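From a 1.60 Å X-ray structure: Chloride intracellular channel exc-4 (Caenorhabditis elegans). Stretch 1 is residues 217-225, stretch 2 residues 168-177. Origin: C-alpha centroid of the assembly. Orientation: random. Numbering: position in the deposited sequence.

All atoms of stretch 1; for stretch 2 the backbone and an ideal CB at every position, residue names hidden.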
# COMPACT_ATOMS: atom_id res chain seq x y z
N ASN A 217 -12.67 31.53 9.34
CA ASN A 217 -12.19 32.02 10.64
C ASN A 217 -11.01 31.21 11.18
O ASN A 217 -10.39 31.59 12.17
CB ASN A 217 -13.34 32.07 11.65
CG ASN A 217 -13.84 30.71 12.05
OD1 ASN A 217 -14.23 29.92 11.21
ND2 ASN A 217 -13.87 30.43 13.34
N PHE A 218 -10.69 30.07 10.55
CA PHE A 218 -9.58 29.23 10.96
C PHE A 218 -8.27 29.75 10.33
O PHE A 218 -7.69 29.18 9.38
CB PHE A 218 -9.82 27.79 10.53
CG PHE A 218 -11.03 27.16 11.15
CD1 PHE A 218 -11.64 27.66 12.30
CD2 PHE A 218 -11.57 26.02 10.56
CE1 PHE A 218 -12.77 27.05 12.83
CE2 PHE A 218 -12.65 25.38 11.10
CZ PHE A 218 -13.27 25.89 12.22
N THR A 219 -7.76 30.87 10.86
CA THR A 219 -6.67 31.58 10.22
C THR A 219 -5.34 30.82 10.17
O THR A 219 -4.59 30.93 9.19
CB THR A 219 -6.39 32.90 10.97
OG1 THR A 219 -7.64 33.50 11.32
CG2 THR A 219 -5.54 33.84 10.16
N HIS A 220 -5.02 30.10 11.25
CA HIS A 220 -3.77 29.33 11.32
C HIS A 220 -3.81 28.17 10.32
O HIS A 220 -2.82 27.88 9.66
CB HIS A 220 -3.50 28.81 12.71
CG HIS A 220 -2.98 29.89 13.63
ND1 HIS A 220 -3.82 30.81 14.21
CD2 HIS A 220 -1.72 30.28 13.92
CE1 HIS A 220 -3.10 31.68 14.89
NE2 HIS A 220 -1.82 31.40 14.71
N LEU A 221 -4.99 27.54 10.22
CA LEU A 221 -5.17 26.45 9.25
C LEU A 221 -5.01 27.00 7.85
O LEU A 221 -4.39 26.35 7.00
CB LEU A 221 -6.53 25.83 9.42
CG LEU A 221 -6.91 24.70 8.46
CD1 LEU A 221 -6.01 23.57 8.68
CD2 LEU A 221 -8.36 24.31 8.68
N TRP A 222 -5.64 28.15 7.59
CA TRP A 222 -5.57 28.74 6.24
C TRP A 222 -4.15 29.15 5.95
O TRP A 222 -3.65 29.05 4.82
CB TRP A 222 -6.55 29.89 6.08
CG TRP A 222 -7.91 29.43 5.61
CD1 TRP A 222 -9.06 29.37 6.31
CD2 TRP A 222 -8.22 29.00 4.29
NE1 TRP A 222 -10.09 28.94 5.51
CE2 TRP A 222 -9.57 28.69 4.26
CE3 TRP A 222 -7.47 28.84 3.14
CZ2 TRP A 222 -10.18 28.20 3.09
CZ3 TRP A 222 -8.06 28.36 2.00
CH2 TRP A 222 -9.38 28.06 1.97
N ALA A 223 -3.43 29.61 6.98
CA ALA A 223 -2.02 29.89 6.79
C ALA A 223 -1.17 28.65 6.39
O ALA A 223 -0.24 28.72 5.59
CB ALA A 223 -1.41 30.54 8.03
N TYR A 224 -1.52 27.52 6.96
CA TYR A 224 -0.88 26.25 6.66
C TYR A 224 -1.25 25.81 5.22
O TYR A 224 -0.40 25.32 4.46
CB TYR A 224 -1.32 25.23 7.70
CG TYR A 224 -0.83 23.83 7.51
CD1 TYR A 224 0.43 23.42 7.97
CD2 TYR A 224 -1.65 22.85 6.91
CE1 TYR A 224 0.87 22.18 7.77
CE2 TYR A 224 -1.18 21.55 6.73
CZ TYR A 224 0.03 21.21 7.21
OH TYR A 224 0.51 19.95 7.05
N ILE A 225 -2.49 26.05 4.81
CA ILE A 225 -2.86 25.76 3.41
C ILE A 225 -2.05 26.69 2.47
O ILE A 225 -1.50 26.28 1.44
CB ILE A 225 -4.37 25.91 3.22
CG1 ILE A 225 -5.10 24.80 4.01
CG2 ILE A 225 -4.74 25.88 1.70
CD1 ILE A 225 -6.57 25.04 4.24
N UNK A 168 -11.24 20.31 11.61
CA UNK A 168 -10.56 21.46 11.01
C UNK A 168 -10.25 22.50 12.10
O UNK A 168 -9.16 23.09 12.12
CB UNK A 168 -11.42 22.08 9.90
N UNK A 169 -11.21 22.69 12.99
CA UNK A 169 -11.04 23.60 14.13
C UNK A 169 -9.93 23.10 15.05
O UNK A 169 -9.10 23.89 15.48
CB UNK A 169 -12.35 23.74 14.91
N UNK A 170 -9.91 21.79 15.31
CA UNK A 170 -8.87 21.17 16.16
C UNK A 170 -7.45 21.37 15.59
O UNK A 170 -6.51 21.75 16.29
CB UNK A 170 -9.15 19.67 16.32
N UNK A 171 -7.32 21.16 14.29
CA UNK A 171 -6.08 21.45 13.59
C UNK A 171 -5.68 22.95 13.60
O UNK A 171 -4.50 23.29 13.85
CB UNK A 171 -6.21 20.97 12.14
N UNK A 172 -6.64 23.84 13.34
CA UNK A 172 -6.40 25.25 13.52
C UNK A 172 -5.82 25.54 14.91
O UNK A 172 -4.86 26.26 15.00
CB UNK A 172 -7.70 26.03 13.31
N UNK A 173 -6.45 24.95 15.93
CA UNK A 173 -6.05 25.16 17.33
C UNK A 173 -4.64 24.65 17.58
O UNK A 173 -3.82 25.35 18.22
CB UNK A 173 -7.03 24.47 18.28
N UNK A 174 -4.34 23.46 17.08
CA UNK A 174 -2.98 22.91 17.18
C UNK A 174 -1.93 23.80 16.53
O UNK A 174 -0.86 24.06 17.08
CB UNK A 174 -2.93 21.52 16.54
N UNK A 175 -2.22 24.30 15.33
CA UNK A 175 -1.30 25.16 14.65
C UNK A 175 -1.11 26.48 15.37
O UNK A 175 -0.01 27.05 15.36
CB UNK A 175 -1.78 25.40 13.22
N UNK A 176 -2.18 26.97 15.99
CA UNK A 176 -2.11 28.23 16.73
C UNK A 176 -1.21 28.08 17.93
O UNK A 176 -0.38 28.95 18.20
CB UNK A 176 -3.50 28.69 17.17
N UNK A 177 -1.39 26.99 18.68
CA UNK A 177 -0.50 26.72 19.81
C UNK A 177 0.94 26.40 19.41
O UNK A 177 1.88 26.86 20.07
CB UNK A 177 -1.06 25.55 20.63

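The two helices cross nearly at right angles, 84° between their N-to-C directions, with axes approaching to 7.8 Å. Stretch 1 brings to this crossing the start of its helix, with backbone NH groups at its first turn, the rings of Phe218 and His220, and the side chain of Leu221.

At position 168 CA-to-CB points sideways, yet the ideal CB lies 3.7 Å from Phe218 CE2 and 4.0 Å from Leu221 CD2. Such apolar surroundings suit Leu, Ile, Met or Val. The residue is Leu168; its CD2 comes 3.7 Å from Leu221 CD2, while its CB lies 3.7 Å from Phe218 CE2.

At 169 CA-to-CB points sideways, with the ideal CB 3.6 Å from Phe218 CZ. A small residue such as Ala, Ser or Gly suits so near an approach. Ser169 places its CA over one face of the ring, 4.0 Å from the centroid of the Phe218 ring, in a CH-pi contact.

Position 170 meets nothing of stretch 1 within 5.5 Å of its ideal CB, so many residues would serve; it is Asn170.

At 171 the ideal CB is 4.3 Å from Leu221 CD1, where an aliphatic chain is favoured. Ile171 supplies CG2, 3.9 Å from Leu221 CD1.

Position 172 is the most telling. Its CA-to-CB points sideways, but the ideal CB stands 3.9 Å from Phe218 CB and 4.1 Å from Leu221 CB, beside NH groups that the first turn of a helix cannot satisfy from within. A short acceptor is called for: Asp, Asn, Ser or Thr, with Asp adding a charge suited to a helix N-terminus. Asp172, with chi1 in t, accepts a hydrogen bond at OD1 from Leu221 N (2.9 Å, 160°); His220 N also lies 2.9 Å from Asp172 OD1. Water 1 donates to Asp172 OD2 at 2.6 Å and is hydrogen-bonded to His220 ND1 at 2.9 Å, linking the carboxylate to the imidazole.

Stretch 1 does not constrain 173 or 174: neither ideal CB has an atom of it within 5.5 Å, so most side chains would serve; at 173 CA-to-CB points away. Gln173 turns back along its own helix, NE2 donating to Ser169 OG at 3.0 Å; Leu174 makes no contact across the stretches.

Position 175 points toward stretch 1, its ideal CB 3.9 Å from His220 CB and 4.9 Å from Leu221 N. A branched or flexible apolar residue, Leu, Ile or Met, would fill the space. Leu175 extends CD1 to within 3.6 Å of Tyr224 CB and 3.7 Å of Leu221 CA. With Leu168, Ile171 and Asp172 it surrounds the Leu221 side chain, a knob in their hole.

At 176 the ideal CB is 3.7 Å from His220 ND1, and the imidazole lies against the backbone, so Ala, Ser or Gly fits readily. Ser176 sets its CA 3.6 Å from the centroid of the His220 ring, over one face, and OG makes a very short 2.4 Å hydrogen bond to Gln173 O.

At 177 CA-to-CB points away and stretch 1 sets no limit; it is Glu177.

Stretch 2, residues 168-177: LSNIDQLLSE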
# COMPACT_ATOMS: atom_id res chain seq x y z
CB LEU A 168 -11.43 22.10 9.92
CG LEU A 168 -11.51 21.28 8.64
CD1 LEU A 168 -12.65 21.85 7.72
CD2 LEU A 168 -10.19 21.20 7.89
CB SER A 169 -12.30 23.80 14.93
OG SER A 169 -12.05 24.82 15.89
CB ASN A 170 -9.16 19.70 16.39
CG ASN A 170 -10.41 19.46 17.26
OD1 ASN A 170 -10.89 20.35 17.95
ND2 ASN A 170 -10.93 18.23 17.20
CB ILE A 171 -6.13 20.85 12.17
CG1 ILE A 171 -6.40 19.32 12.23
CG2 ILE A 171 -4.81 21.15 11.44
CD1 ILE A 171 -6.55 18.64 10.84
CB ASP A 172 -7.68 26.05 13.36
CG ASP A 172 -7.44 27.55 13.31
OD1 ASP A 172 -6.80 28.06 12.37
OD2 ASP A 172 -7.98 28.24 14.20
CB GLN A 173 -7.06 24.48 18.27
CG GLN A 173 -8.37 25.26 18.37
CD GLN A 173 -9.48 24.51 19.14
OE1 GLN A 173 -9.33 24.21 20.32
NE2 GLN A 173 -10.60 24.22 18.46
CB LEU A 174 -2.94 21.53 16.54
CG LEU A 174 -1.59 20.81 16.56
CD1 LEU A 174 -1.07 20.75 18.03
CD2 LEU A 174 -1.74 19.44 15.94
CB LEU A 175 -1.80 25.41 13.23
CG LEU A 175 -1.61 24.24 12.27
CD1 LEU A 175 -2.52 24.47 11.00
CD2 LEU A 175 -0.13 24.00 11.81
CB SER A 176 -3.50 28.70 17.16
OG SER A 176 -4.16 27.70 17.89
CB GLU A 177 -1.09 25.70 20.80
CG GLU A 177 -1.54 24.35 20.26
CD GLU A 177 -2.82 23.84 20.96
OE1 GLU A 177 -3.53 24.65 21.60
OE2 GLU A 177 -3.12 22.63 20.85
O HOH W 1 -6.66 30.50 14.05
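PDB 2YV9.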